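Local coordinates for isoprenyl transferase (Helicobacter pylori, PDB 2D2R), which probably catalyses the magnesium-dependent condensation of isopentenyl diphosphate with allylic pyrophosphates, yielding undecaprenyl pyrophosphate, at residues E112-S115 and K116-D120; R151-K154 and S155-S159; E168-E171 and N172-S175. All blocks are in the same frame, centred on the assembly; numbering follows the deposited sequence.

Contact 1: residues E112-S115 and K116-D120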
loop_
_atom_site.group_PDB
_atom_site.type_symbol
_atom_site.label_atom_id
_atom_site.label_comp_id
_atom_site.label_asym_id
_atom_site.label_seq_id
_atom_site.Cartn_x
_atom_site.Cartn_y
_atom_site.Cartn_z
ATOM N N GLU A 112 -21.026 0.448 10.550
ATOM C CA GLU A 112 -22.334 -0.162 10.367
ATOM C C GLU A 112 -22.365 -1.525 11.052
ATOM O O GLU A 112 -23.411 -2.023 11.445
ATOM C CB GLU A 112 -22.609 -0.321 8.871
ATOM C CG GLU A 112 -24.021 -0.786 8.529
ATOM C CD GLU A 112 -24.306 -0.760 7.033
ATOM O OE1 GLU A 112 -23.955 -1.742 6.329
ATOM O OE2 GLU A 112 -24.874 0.259 6.566
ATOM N N GLY A 113 -21.205 -2.136 11.187
ATOM C CA GLY A 113 -21.167 -3.422 11.841
ATOM C C GLY A 113 -21.020 -3.303 13.348
ATOM O O GLY A 113 -20.557 -4.248 13.990
ATOM N N PHE A 114 -21.393 -2.152 13.916
ATOM C CA PHE A 114 -21.301 -1.946 15.366
ATOM C C PHE A 114 -22.627 -1.977 16.103
ATOM O O PHE A 114 -23.696 -1.792 15.506
ATOM C CB PHE A 114 -20.617 -0.621 15.693
ATOM C CG PHE A 114 -19.145 -0.626 15.427
ATOM C CD1 PHE A 114 -18.422 -1.810 15.496
ATOM C CD2 PHE A 114 -18.474 0.545 15.119
ATOM C CE1 PHE A 114 -17.053 -1.819 15.257
ATOM C CE2 PHE A 114 -17.101 0.538 14.879
ATOM C CZ PHE A 114 -16.394 -0.635 14.946
ATOM N N SER A 115 -22.551 -2.211 17.413
ATOM C CA SER A 115 -23.741 -2.195 18.258
ATOM C C SER A 115 -24.124 -0.715 18.312
ATOM O O SER A 115 -23.237 0.159 18.377
ATOM C CB SER A 115 -23.407 -2.633 19.672
ATOM O OG SER A 115 -22.872 -1.540 20.400
ATOM N N LYS A 116 -25.427 -0.435 18.287
ATOM C CA LYS A 116 -25.929 0.945 18.333
ATOM C C LYS A 116 -25.262 1.713 19.462
ATOM O O LYS A 116 -24.992 2.911 19.341
ATOM C CB LYS A 116 -27.458 0.966 18.545
ATOM C CG LYS A 116 -28.239 0.458 17.359
ATOM C CD LYS A 116 -27.754 1.162 16.068
ATOM C CE LYS A 116 -28.438 0.624 14.799
ATOM N NZ LYS A 116 -28.164 -0.822 14.548
ATOM N N GLU A 117 -24.985 1.020 20.561
ATOM C CA GLU A 117 -24.388 1.684 21.697
ATOM C C GLU A 117 -22.971 2.166 21.362
ATOM O O GLU A 117 -22.601 3.303 21.675
ATOM C CB GLU A 117 -24.393 0.734 22.897
ATOM C CG GLU A 117 -23.659 1.234 24.139
ATOM C CD GLU A 117 -24.225 2.528 24.727
ATOM O OE1 GLU A 117 -25.452 2.595 24.972
ATOM O OE2 GLU A 117 -23.434 3.482 24.963
ATOM N N LEU A 118 -22.180 1.312 20.717
ATOM C CA LEU A 118 -20.813 1.696 20.374
ATOM C C LEU A 118 -20.834 2.777 19.307
ATOM O O LEU A 118 -20.160 3.798 19.439
ATOM C CB LEU A 118 -20.037 0.498 19.863
ATOM C CG LEU A 118 -18.628 0.836 19.356
ATOM C CD1 LEU A 118 -17.814 1.544 20.453
ATOM C CD2 LEU A 118 -17.952 -0.456 18.917
ATOM N N ARG A 119 -21.633 2.558 18.267
ATOM C CA ARG A 119 -21.750 3.524 17.168
ATOM C C ARG A 119 -22.214 4.856 17.747
ATOM O O ARG A 119 -21.831 5.935 17.298
ATOM C CB ARG A 119 -22.731 2.986 16.134
ATOM C CG ARG A 119 -22.701 3.680 14.805
ATOM C CD ARG A 119 -23.277 2.758 13.740
ATOM N NE ARG A 119 -24.313 1.900 14.304
ATOM C CZ ARG A 119 -24.770 0.798 13.726
ATOM N NH1 ARG A 119 -24.289 0.404 12.545
ATOM N NH2 ARG A 119 -25.686 0.075 14.347
ATOM N N ASP A 120 -23.002 4.760 18.804
ATOM C CA ASP A 120 -23.525 5.931 19.500
ATOM C C ASP A 120 -22.402 6.672 20.241
ATOM O O ASP A 120 -22.273 7.907 20.145
ATOM C CB ASP A 120 -24.625 5.489 20.490
ATOM C CG ASP A 120 -25.517 6.629 20.907
ATOM O OD1 ASP A 120 -25.052 7.503 21.679
ATOM O OD2 ASP A 120 -26.683 6.664 20.461
#

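Contact 2: residues R151-K154 and S155-S159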
loop_
_atom_site.group_PDB
_atom_site.type_symbol
_atom_site.label_atom_id
_atom_site.label_comp_id
_atom_site.label_asym_id
_atom_site.label_seq_id
_atom_site.Cartn_x
_atom_site.Cartn_y
_atom_site.Cartn_z
ATOM N N ARG A 151 -16.982 0.811 -0.022
ATOM C CA ARG A 151 -18.043 1.673 0.503
ATOM C C ARG A 151 -17.987 3.024 -0.196
ATOM O O ARG A 151 -19.029 3.657 -0.416
ATOM C CB ARG A 151 -17.908 1.823 2.028
ATOM C CG ARG A 151 -18.276 0.529 2.758
ATOM C CD ARG A 151 -18.268 0.701 4.322
ATOM N NE ARG A 151 -16.920 0.745 4.914
ATOM C CZ ARG A 151 -16.294 1.853 5.319
ATOM N NH1 ARG A 151 -16.888 3.017 5.201
ATOM N NH2 ARG A 151 -15.049 1.813 5.823
ATOM N N ALA A 152 -16.788 3.453 -0.596
ATOM C CA ALA A 152 -16.669 4.736 -1.293
ATOM C C ALA A 152 -17.385 4.597 -2.623
ATOM O O ALA A 152 -18.081 5.518 -3.070
ATOM C CB ALA A 152 -15.214 5.075 -1.511
ATOM N N PHE A 153 -17.238 3.431 -3.244
ATOM C CA PHE A 153 -17.856 3.192 -4.555
ATOM C C PHE A 153 -19.376 3.165 -4.465
ATOM O O PHE A 153 -20.084 3.663 -5.357
ATOM C CB PHE A 153 -17.412 1.864 -5.166
ATOM C CG PHE A 153 -18.248 1.455 -6.351
ATOM C CD1 PHE A 153 -17.974 1.961 -7.640
ATOM C CD2 PHE A 153 -19.339 0.605 -6.185
ATOM C CE1 PHE A 153 -18.794 1.611 -8.753
ATOM C CE2 PHE A 153 -20.164 0.245 -7.276
ATOM C CZ PHE A 153 -19.897 0.747 -8.575
ATOM N N LYS A 154 -19.849 2.511 -3.406
ATOM C CA LYS A 154 -21.287 2.371 -3.142
ATOM C C LYS A 154 -21.834 3.765 -2.897
ATOM O O LYS A 154 -22.987 4.073 -3.250
ATOM C CB LYS A 154 -21.497 1.474 -1.917
ATOM C CG LYS A 154 -22.959 1.192 -1.545
ATOM C CD LYS A 154 -23.057 0.010 -0.521
ATOM C CE LYS A 154 -22.215 0.275 0.718
ATOM N NZ LYS A 154 -21.736 -0.996 1.443
ATOM N N SER A 155 -21.011 4.597 -2.271
ATOM C CA SER A 155 -21.379 5.974 -2.008
ATOM C C SER A 155 -21.572 6.711 -3.349
ATOM O O SER A 155 -22.564 7.438 -3.519
ATOM C CB SER A 155 -20.299 6.677 -1.175
ATOM O OG SER A 155 -20.521 8.085 -1.089
ATOM N N LEU A 156 -20.663 6.497 -4.311
ATOM C CA LEU A 156 -20.760 7.202 -5.603
ATOM C C LEU A 156 -21.902 6.699 -6.456
ATOM O O LEU A 156 -22.478 7.468 -7.204
ATOM C CB LEU A 156 -19.460 7.091 -6.430
ATOM C CG LEU A 156 -18.286 7.909 -5.874
ATOM C CD1 LEU A 156 -16.928 7.308 -6.338
ATOM C CD2 LEU A 156 -18.428 9.322 -6.301
ATOM N N LEU A 157 -22.199 5.407 -6.360
ATOM C CA LEU A 157 -23.278 4.790 -7.137
ATOM C C LEU A 157 -24.628 5.220 -6.563
ATOM O O LEU A 157 -25.571 5.503 -7.297
ATOM C CB LEU A 157 -23.189 3.254 -7.086
ATOM C CG LEU A 157 -24.290 2.347 -7.680
ATOM C CD1 LEU A 157 -24.902 2.922 -8.927
ATOM C CD2 LEU A 157 -23.680 1.038 -8.037
ATOM N N GLU A 158 -24.714 5.264 -5.249
ATOM C CA GLU A 158 -25.963 5.634 -4.597
ATOM C C GLU A 158 -26.222 7.140 -4.604
ATOM O O GLU A 158 -27.386 7.554 -4.633
ATOM C CB GLU A 158 -25.970 5.089 -3.171
ATOM C CG GLU A 158 -26.092 3.587 -3.151
ATOM C CD GLU A 158 -26.020 2.994 -1.756
ATOM O OE1 GLU A 158 -25.869 3.752 -0.785
ATOM O OE2 GLU A 158 -26.109 1.761 -1.640
ATOM N N SER A 159 -25.163 7.948 -4.572
ATOM C CA SER A 159 -25.300 9.403 -4.626
ATOM C C SER A 159 -24.203 9.998 -5.500
ATOM O O SER A 159 -23.251 10.547 -5.023
ATOM C CB SER A 159 -25.218 9.995 -3.244
ATOM O OG SER A 159 -26.081 9.274 -2.388
#

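Contact 3: residues E168-E171 and N172-S175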
loop_
_atom_site.group_PDB
_atom_site.type_symbol
_atom_site.label_atom_id
_atom_site.label_comp_id
_atom_site.label_asym_id
_atom_site.label_seq_id
_atom_site.Cartn_x
_atom_site.Cartn_y
_atom_site.Cartn_z
ATOM N N GLU A 168 -14.370 12.154 -16.095
ATOM C CA GLU A 168 -13.748 10.995 -16.670
ATOM C C GLU A 168 -12.882 10.422 -15.535
ATOM O O GLU A 168 -13.126 9.340 -15.075
ATOM C CB GLU A 168 -12.941 11.349 -17.910
ATOM C CG GLU A 168 -12.233 10.152 -18.503
ATOM C CD GLU A 168 -13.215 9.092 -18.904
ATOM O OE1 GLU A 168 -14.278 9.434 -19.508
ATOM O OE2 GLU A 168 -12.920 7.918 -18.611
ATOM N N SER A 169 -11.890 11.158 -15.076
ATOM C CA SER A 169 -11.074 10.673 -13.950
ATOM C C SER A 169 -11.905 10.881 -12.671
ATOM O O SER A 169 -12.491 11.969 -12.483
ATOM C CB SER A 169 -9.756 11.480 -13.899
ATOM O OG SER A 169 -9.018 11.255 -12.704
ATOM N N LEU A 170 -12.005 9.844 -11.822
ATOM C CA LEU A 170 -12.749 9.948 -10.551
ATOM C C LEU A 170 -11.922 9.989 -9.270
ATOM O O LEU A 170 -12.469 9.899 -8.148
ATOM C CB LEU A 170 -13.699 8.784 -10.432
ATOM C CG LEU A 170 -14.696 8.652 -11.538
ATOM C CD1 LEU A 170 -15.478 7.379 -11.368
ATOM C CD2 LEU A 170 -15.603 9.899 -11.519
ATOM N N GLU A 171 -10.595 10.102 -9.403
ATOM C CA GLU A 171 -9.737 10.134 -8.213
ATOM C C GLU A 171 -10.153 11.139 -7.146
ATOM O O GLU A 171 -10.289 10.819 -5.969
ATOM C CB GLU A 171 -8.238 10.383 -8.557
ATOM C CG GLU A 171 -7.602 9.446 -9.567
ATOM C CD GLU A 171 -6.087 9.668 -9.743
ATOM O OE1 GLU A 171 -5.571 9.257 -10.798
ATOM O OE2 GLU A 171 -5.409 10.239 -8.830
ATOM N N ASN A 172 -10.326 12.386 -7.528
ATOM C CA ASN A 172 -10.711 13.339 -6.539
ATOM C C ASN A 172 -12.051 12.902 -5.952
ATOM O O ASN A 172 -12.294 13.070 -4.735
ATOM C CB ASN A 172 -10.830 14.783 -7.206
ATOM C CG ASN A 172 -11.301 15.885 -6.194
ATOM O OD1 ASN A 172 -10.486 16.585 -5.514
ATOM N ND2 ASN A 172 -12.628 16.086 -6.091
ATOM N N GLU A 173 -12.945 12.361 -6.780
ATOM C CA GLU A 173 -14.252 11.977 -6.250
ATOM C C GLU A 173 -14.152 10.816 -5.256
ATOM O O GLU A 173 -14.900 10.745 -4.290
ATOM C CB GLU A 173 -15.242 11.595 -7.349
ATOM C CG GLU A 173 -15.570 12.737 -8.372
ATOM C CD GLU A 173 -16.216 13.969 -7.739
ATOM O OE1 GLU A 173 -17.004 13.797 -6.760
ATOM O OE2 GLU A 173 -15.944 15.097 -8.235
ATOM N N ILE A 174 -13.208 9.926 -5.487
ATOM C CA ILE A 174 -13.078 8.789 -4.579
ATOM C C ILE A 174 -12.476 9.300 -3.312
ATOM O O ILE A 174 -12.970 9.027 -2.220
ATOM C CB ILE A 174 -12.192 7.714 -5.200
ATOM C CG1 ILE A 174 -12.917 7.083 -6.379
ATOM C CG2 ILE A 174 -11.795 6.655 -4.152
ATOM C CD1 ILE A 174 -12.018 6.108 -7.271
ATOM N N SER A 175 -11.444 10.122 -3.443
ATOM C CA SER A 175 -10.752 10.647 -2.284
ATOM C C SER A 175 -11.712 11.309 -1.305
ATOM O O SER A 175 -11.631 11.178 -0.098
ATOM C CB SER A 175 -9.744 11.647 -2.791
ATOM O OG SER A 175 -9.091 12.269 -1.739
#

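Contact 1: residues E112-S115 and K116-D120
With chi1 at 82°, Ser115 places OG between its own backbone N and its carbonyl carbon, turned into the first turn of helix 116-129, where it receives the backbone N-H of Leu118. The bond from Leu118 N to Ser115 OG measures 3.0 Å and is fairly straight (164° at the hydrogen), which identifies Ser115 as the N-cap. The carbonyl of the same serine accepts the first i to i+4 bond of the helix: Arg119 N reaches Ser115 O at 2.9 Å in an almost linear bond, while the second approach to this oxygen, from Leu118 N, is bent and weak.

Phe114, just before the cap, and Leu118, in the first helical turn, form the apolar part. Methyl CD2 of Leu118 stands over one ring face of Phe114, 3.7 Å from the centroid and 14° off the normal, a CH-pi contact. Both residues also pack on Met84 of helix 80-100, so the ring lies on the buried flank of the turn.

The side chain of Arg119 runs back along the loop, bending at chi3. Its NH1 meets Glu112 O at 2.8 Å in a weak, tentative bond, and Phe114 O sits over one guanidinium face. The Lys116 chain crowds this group in the model, so its exact place is doubtful. The carboxylate of Glu112 is not the arginine's partner, since Glu112 OE2 stays 6.0 Å from Arg119 NH1. Glu117, whose carboxylate leads away from the loop, forms a salt bridge with Lys88 of helix 80-100.

The whole is a serine N-cap at the start of the helix in a beta-alpha-beta crossover, which links strand 104-108, at one border of the parallel sheet, to its neighbour 136-140.

Contact 2: residues R151-K154 and S155-S159
The last two turns of helix 145-158, a dimer-interface helix, bring Phe153 against Leu157 and Lys154 against Glu158, each pair one turn apart. Four consecutive main-chain bonds of the i to i+4 kind define the helix here, among them Leu157 N to Phe153 O and Glu158 N to Lys154 O, both 2.9 Å.

Of the apolar pair, methyl CD2 of Leu157 comes up to the far end of the Phe153 ring, 3.7 Å from CE2 and 3.8 Å from CZ. Phe153 has CG anti to the backbone N (chi1 167°): its CB heads away from the following turn, but the far end of the ring comes back to Leu157, and the two side chains meet obliquely. The ring meets Phe153 of the second subunit edge-to-face, while Leu157 packs on its own counterpart in that subunit.

Lys154 and Glu158 lie side by side and point the same way, yet the carboxylate oxygen OE2 of Glu158 rests on the aliphatic part of Lys154, 3.2 Å from CG, and not at its ammonium end. The charged ends stay apart, with Lys154 NZ 6.0 Å from Glu158 OE2. A long, weak ion pair instead joins Lys154 NZ to Glu168 of the second subunit.

On another flank, CB of Ser155 sits 3.1 Å from Ala152 O, and its OG is hydrogen-bonded to Arg177.

The chemistry is thus divided: routine amide bonds fix the backbone, the Phe153-Leu157 pair faces the second subunit, and any attraction between Lys154 and Glu158 is probably diffuse rather than that of a direct salt bridge.

Contact 3: residues E168-E171 and N172-S175
Leu170 and Ile174 meet at the start of helix 171-175 mainly through the leucine's carbonyl, with the side chains barely touching: Leu170 CB is 4.5 Å from Ile174 CG1. The isoleucine CG1 branch is anti to its own carbonyl carbon (chi1 -69°), which lays it alongside Leu170 O at 3.4 Å. The same oxygen accepts the backbone N of Ile174 at 2.8 Å, so the branch lies against a group already engaged in a hydrogen bond.

Glu173 uses its CB, 3.3 Å from Leu170 O. Its CG stands beside its own backbone N (chi1 -61°), and the chain then bends at chi2, so that the carboxylate leads off from the turn. The two side chains come no closer than 4.2 Å, Glu173 CG to Leu170 CD2. Glu171, by contrast, is extended beyond CG and leaves the turn, and its carbonyl does the work. Ser175 N donates to Glu171 O at 2.9 Å in a nearly straight bond, and CB of Ser175 rests 3.3 Å from Glu171 O. Ile174 N adds a weak, bent second bond to Glu171 O.

Both apolar side chains have neighbours beyond the turn. Leu170 packs on Lys154 of the second subunit and Ile174 on Phe153 of that subunit, while the backbone N of Leu170 donates to Ser150 OG there.

The arrangement is a short helical turn with Leu170 at the N-cap position, set into the dimer interface of a homodimeric prenyltransferase.

How the contacts relate
From the N terminus, the three contacts come in series and none nests in or crosses another; each closes merely a turn of adjoining residues. Contact 1 joins the loop after strand 104-108 to helix 116-129. The chain then passes through strand 136-140 into helix 145-158, whose end holds contact 2, about 21 Å from contact 1 between centres. A loop leads on to contact 3 at helix 171-175. There the chain returns to contact 2: Leu156 CD1 packs 4.0 Å from Ile174 CG1. Contacts 2 and 3 both reach the second subunit, whereas contact 1 does not and packs against helix 80-100 instead.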